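Local coordinates for protein transcriptional regulator, TetR family (Marinobacter aquaeolei, PDB 3NNR) that acts as a TetR-family transcriptional regulator and probably binds DNA through an N-terminal helix-turn-helix, at the interface of chains A and B. Residues are numbered along the deposited sequence; one frame, centred on the assembly and turned at random. Chains: chain A/B, Transcriptional regulator, TetR family.

Contact 1: the interface of chains A and B. Residues chain A 153, 156-157, 160; chain B 161-162, 165.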
loop_
_atom_site.group_PDB
_atom_site.type_symbol
_atom_site.label_atom_id
_atom_site.label_comp_id
_atom_site.label_asym_id
_atom_site.label_seq_id
_atom_site.Cartn_x
_atom_site.Cartn_y
_atom_site.Cartn_z
ATOM N N LEU A 153 10.686 -2.006 7.328
ATOM C CA LEU A 153 9.278 -2.218 7.033
ATOM C C LEU A 153 8.665 -0.987 6.327
ATOM O O LEU A 153 7.936 -1.165 5.347
ATOM C CB LEU A 153 8.501 -2.573 8.310
ATOM C CG LEU A 153 7.066 -3.058 8.189
ATOM C CD1 LEU A 153 6.954 -4.182 7.180
ATOM C CD2 LEU A 153 6.545 -3.497 9.561
ATOM N N TRP A 156 9.465 -1.025 2.701
ATOM C CA TRP A 156 8.617 -2.000 2.042
ATOM C C TRP A 156 7.237 -1.426 1.825
ATOM O O TRP A 156 6.699 -1.520 0.718
ATOM C CB TRP A 156 8.558 -3.304 2.856
ATOM C CG TRP A 156 7.892 -4.456 2.170
ATOM C CD1 TRP A 156 8.508 -5.471 1.471
ATOM C CD2 TRP A 156 6.484 -4.733 2.116
ATOM N NE1 TRP A 156 7.564 -6.343 0.983
ATOM C CE2 TRP A 156 6.320 -5.920 1.372
ATOM C CE3 TRP A 156 5.343 -4.093 2.634
ATOM C CZ2 TRP A 156 5.062 -6.477 1.116
ATOM C CZ3 TRP A 156 4.075 -4.649 2.379
ATOM C CH2 TRP A 156 3.950 -5.826 1.622
ATOM N N LEU A 157 6.671 -0.840 2.879
ATOM C CA LEU A 157 5.322 -0.274 2.847
ATOM C C LEU A 157 5.194 0.824 1.776
ATOM O O LEU A 157 4.201 0.881 1.060
ATOM C CB LEU A 157 4.922 0.264 4.242
ATOM C CG LEU A 157 4.651 -0.759 5.366
ATOM C CD1 LEU A 157 4.545 -0.106 6.758
ATOM C CD2 LEU A 157 3.360 -1.521 5.099
ATOM N N THR A 160 5.919 -0.883 -2.123
ATOM C CA THR A 160 4.833 -1.737 -2.610
ATOM C C THR A 160 3.489 -1.058 -2.726
ATOM O O THR A 160 2.610 -1.642 -3.322
ATOM C CB THR A 160 4.695 -3.006 -1.764
ATOM O OG1 THR A 160 4.324 -2.673 -0.425
ATOM C CG2 THR A 160 5.994 -3.741 -1.771
ATOM N N ASN B 161 -1.491 1.235 3.464
ATOM C CA ASN B 161 -0.988 -0.078 3.081
ATOM C C ASN B 161 -0.763 -1.036 4.273
ATOM O O ASN B 161 -0.196 -2.135 4.086
ATOM C CB ASN B 161 0.368 0.086 2.335
ATOM C CG ASN B 161 0.689 -1.085 1.366
ATOM O OD1 ASN B 161 -0.217 -1.636 0.720
ATOM N ND2 ASN B 161 1.997 -1.441 1.242
ATOM N N TRP B 162 -1.192 -0.660 5.483
ATOM C CA TRP B 162 -0.935 -1.487 6.673
ATOM C C TRP B 162 -1.787 -2.761 6.689
ATOM O O TRP B 162 -1.247 -3.825 6.960
ATOM C CB TRP B 162 -1.140 -0.672 7.955
ATOM C CG TRP B 162 -0.760 -1.440 9.185
ATOM C CD1 TRP B 162 -1.583 -1.835 10.187
ATOM C CD2 TRP B 162 0.536 -1.948 9.503
ATOM N NE1 TRP B 162 -0.875 -2.538 11.136
ATOM C CE2 TRP B 162 0.427 -2.630 10.733
ATOM C CE3 TRP B 162 1.792 -1.889 8.864
ATOM C CZ2 TRP B 162 1.525 -3.252 11.352
ATOM C CZ3 TRP B 162 2.864 -2.511 9.457
ATOM C CH2 TRP B 162 2.736 -3.171 10.707
ATOM N N PHE B 165 -0.462 -5.284 4.318
ATOM C CA PHE B 165 0.756 -5.966 4.846
ATOM C C PHE B 165 0.420 -7.080 5.842
ATOM O O PHE B 165 1.083 -8.122 5.854
ATOM C CB PHE B 165 1.750 -4.990 5.505
ATOM C CG PHE B 165 2.922 -5.679 6.222
ATOM C CD1 PHE B 165 3.903 -6.336 5.512
ATOM C CD2 PHE B 165 3.011 -5.683 7.616
ATOM C CE1 PHE B 165 5.000 -6.988 6.172
ATOM C CE2 PHE B 165 4.094 -6.315 8.294
ATOM C CZ PHE B 165 5.092 -6.974 7.560
#
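B:Phe165 is the aromatic wedge of this patch, gripped by A:Leu153 on one face and by A:Trp156 at its rim. The methyl CD1 of A:Leu153 lies over the phenyl face, 3.7 Å from the ring centroid and displaced toward the rim, in a CH-pi contact. The CD1 edge of B:Phe165 points at the face of the six-membered ring of A:Trp156, planes 63° apart, and A:Trp156 CZ3 lies 3.6 Å from B:Phe165 CD1. The other methyl of A:Leu153, CD2, sits in plane at the edge of the B:Trp162 indole, 3.8 Å from CZ3. A:Leu157 divides its branches in the same way: CD1 reaches B:Trp162 CE3, while CD2 packs at 3.8 Å on B:Phe165 CB.

At the polar end, the amide nitrogen ND2 of B:Asn161 makes two weak hydrogen bonds, to the backbone O of A:Leu157 at 3.2 Å and to the hydroxyl OG1 of A:Thr160 at 3.1 Å.

A:Thr160 also acts within its own chain: it holds OG1 between its backbone N and carbonyl carbon (chi1 64°), where it donates to A:Trp156 O at 2.9 Å from above the carbonyl plane. The same rotamer lays CG2 over the centre of the opposite face of the indole, so the ring is held between this methyl and the edge of B:Phe165. Chain A contributes the C-terminal half of helix 145-160; chain B contributes B:Asn161 and the start of helix 162-169.

Contact 2: the interface of chains A and B. Residues chain A 154, 158, 189, 192-193; chain B 151, 154, 158, 193.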
loop_
_atom_site.group_PDB
_atom_site.type_symbol
_atom_site.label_atom_id
_atom_site.label_comp_id
_atom_site.label_asym_id
_atom_site.label_seq_id
_atom_site.Cartn_x
_atom_site.Cartn_y
_atom_site.Cartn_z
ATOM N N ASN A 154 9.003 0.233 6.779
ATOM C CA ASN A 154 8.505 1.469 6.134
ATOM C C ASN A 154 8.925 1.564 4.668
ATOM O O ASN A 154 8.124 1.954 3.838
ATOM C CB ASN A 154 8.898 2.733 6.906
ATOM C CG ASN A 154 8.086 2.927 8.190
ATOM O OD1 ASN A 154 6.996 2.393 8.345
ATOM N ND2 ASN A 154 8.612 3.722 9.093
ATOM N N VAL A 158 6.214 1.670 1.662
ATOM C CA VAL A 158 6.237 2.750 0.673
ATOM C C VAL A 158 6.408 2.222 -0.739
ATOM O O VAL A 158 5.689 2.640 -1.625
ATOM C CB VAL A 158 7.335 3.802 0.977
ATOM C CG1 VAL A 158 7.637 4.679 -0.254
ATOM C CG2 VAL A 158 6.919 4.649 2.193
ATOM N N GLN A 189 10.511 9.256 -2.539
ATOM C CA GLN A 189 9.804 8.959 -1.283
ATOM C C GLN A 189 10.561 7.982 -0.375
ATOM O O GLN A 189 10.539 8.160 0.848
ATOM C CB GLN A 189 8.380 8.456 -1.553
ATOM C CG GLN A 189 7.468 9.503 -2.218
ATOM C CD GLN A 189 7.222 10.716 -1.368
ATOM O OE1 GLN A 189 6.932 10.591 -0.194
ATOM N NE2 GLN A 189 7.311 11.892 -1.958
ATOM N N THR A 192 13.547 9.806 1.074
ATOM C CA THR A 192 13.060 10.722 2.100
ATOM C C THR A 192 13.083 10.052 3.477
ATOM O O THR A 192 13.291 10.737 4.472
ATOM C CB THR A 192 11.640 11.217 1.782
ATOM O OG1 THR A 192 11.668 11.894 0.520
ATOM C CG2 THR A 192 11.118 12.158 2.846
ATOM N N LEU A 193 12.889 8.730 3.531
ATOM C CA LEU A 193 12.956 7.995 4.804
ATOM C C LEU A 193 14.339 8.086 5.453
ATOM O O LEU A 193 14.414 8.190 6.667
ATOM C CB LEU A 193 12.582 6.511 4.654
ATOM C CG LEU A 193 11.197 6.189 4.135
ATOM C CD1 LEU A 193 11.085 4.688 3.857
ATOM C CD2 LEU A 193 10.141 6.673 5.133
HETATM N N MSE B 151 7.265 13.933 3.500
HETATM C CA MSE B 151 6.975 13.167 4.719
HETATM C C MSE B 151 5.506 12.847 4.915
HETATM O O MSE B 151 5.197 11.779 5.436
HETATM C CB MSE B 151 7.522 13.860 5.960
HETATM C CG MSE B 151 8.955 13.521 6.196
HETATM SE SE MSE B 151 9.782 14.845 7.256
HETATM C CE MSE B 151 8.302 15.423 8.480
ATOM N N ASN B 154 4.514 9.947 2.781
ATOM C CA ASN B 154 4.990 8.695 3.410
ATOM C C ASN B 154 4.042 8.203 4.503
ATOM O O ASN B 154 3.785 7.015 4.585
ATOM C CB ASN B 154 6.426 8.808 3.932
ATOM C CG ASN B 154 7.472 8.790 2.814
ATOM O OD1 ASN B 154 7.225 8.318 1.713
ATOM N ND2 ASN B 154 8.652 9.281 3.118
ATOM N N VAL B 158 2.151 4.630 4.254
ATOM C CA VAL B 158 2.260 3.649 5.337
ATOM C C VAL B 158 0.904 3.285 5.910
ATOM O O VAL B 158 0.626 2.117 6.092
ATOM C CB VAL B 158 3.199 4.132 6.473
ATOM C CG1 VAL B 158 2.986 3.322 7.767
ATOM C CG2 VAL B 158 4.661 4.073 5.998
ATOM N N LEU B 193 8.355 7.271 11.495
ATOM C CA LEU B 193 8.689 8.307 10.505
ATOM C C LEU B 193 9.154 9.608 11.163
ATOM O O LEU B 193 10.058 10.241 10.641
ATOM C CB LEU B 193 7.518 8.627 9.562
ATOM C CG LEU B 193 6.973 7.496 8.716
ATOM C CD1 LEU B 193 5.692 7.948 8.010
ATOM C CD2 LEU B 193 8.043 7.022 7.728
#
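A:Leu193 and B:Leu193 meet through their CD2 methyls, 3.4 Å apart, at the apolar centre of this patch. The two side chains approach obliquely, and the same methyls also touch the asparagines of the opposite subunit: A:Leu193 CD2 lies 3.6 Å from B:Asn154 ND2, with the matching contact between B:Leu193 and A:Asn154. In both leucines CG stands opposite the carbonyl carbon and CD1 continues the chain (chi2 172°), and it is the side branch CD2 that meets its twin.

The valines flank this centre. A:Val158 turns CG2 toward the amide oxygen of the partner asparagine, 3.7 Å from B:Asn154 OD1, and B:Val158 does the same to A:Asn154. Each asparagine therefore has its amide bordered by a valine methyl on the oxygen and a leucine methyl on the nitrogen.

Farther out, B:Asn154 crosses to helix 186-194 of chain A. Its ND2 donates to the backbone O of A:Gln189 at 3.2 Å, with 149° at the hydrogen; the donor is tilted from the carbonyl plane. A:Thr192 lines the nitrogen side, its CG2 3.8 Å from B:Asn154 ND2.

The side chain of A:Gln189, bent at chi2, brings its modelled oxygen OE1 to 3.0 Å from B:Asn154 OD1. Two amide oxygens can only accept, so the modelled pair is doubtful; exchanging OE1 and NE2 of A:Gln189 would face a donor to B:Asn154 OD1 and leave the B:Asn154 ND2 bond intact. The amide planes stand 70° apart. At the outer rim, selenomethionine B:Met151 makes a looser approach, CG to A:Thr192 CG2.

The patch gathers helices 145-160 and 186-194 from each chain around the two-fold axis, with Leu193 meeting its own symmetry mate there.

The C-alpha centres of contact 1 and contact 2 lie about 10 Å apart, and helix 145-160 of chain A serves both. A:Leu153, A:Trp156, A:Leu157 and A:Thr160 face contact 1, whereas A:Asn154 and A:Val158 turn to contact 2. Contact 1 pairs this helix with the segment that follows its counterpart in chain B and has a symmetry twin; contact 2 includes the axis itself and adds helix 186-194. Together they are parts of one two-fold symmetric, mostly helical interface, consistent with the dimers typical of TetR regulators, though the deposited pair alone does not prove the state in solution.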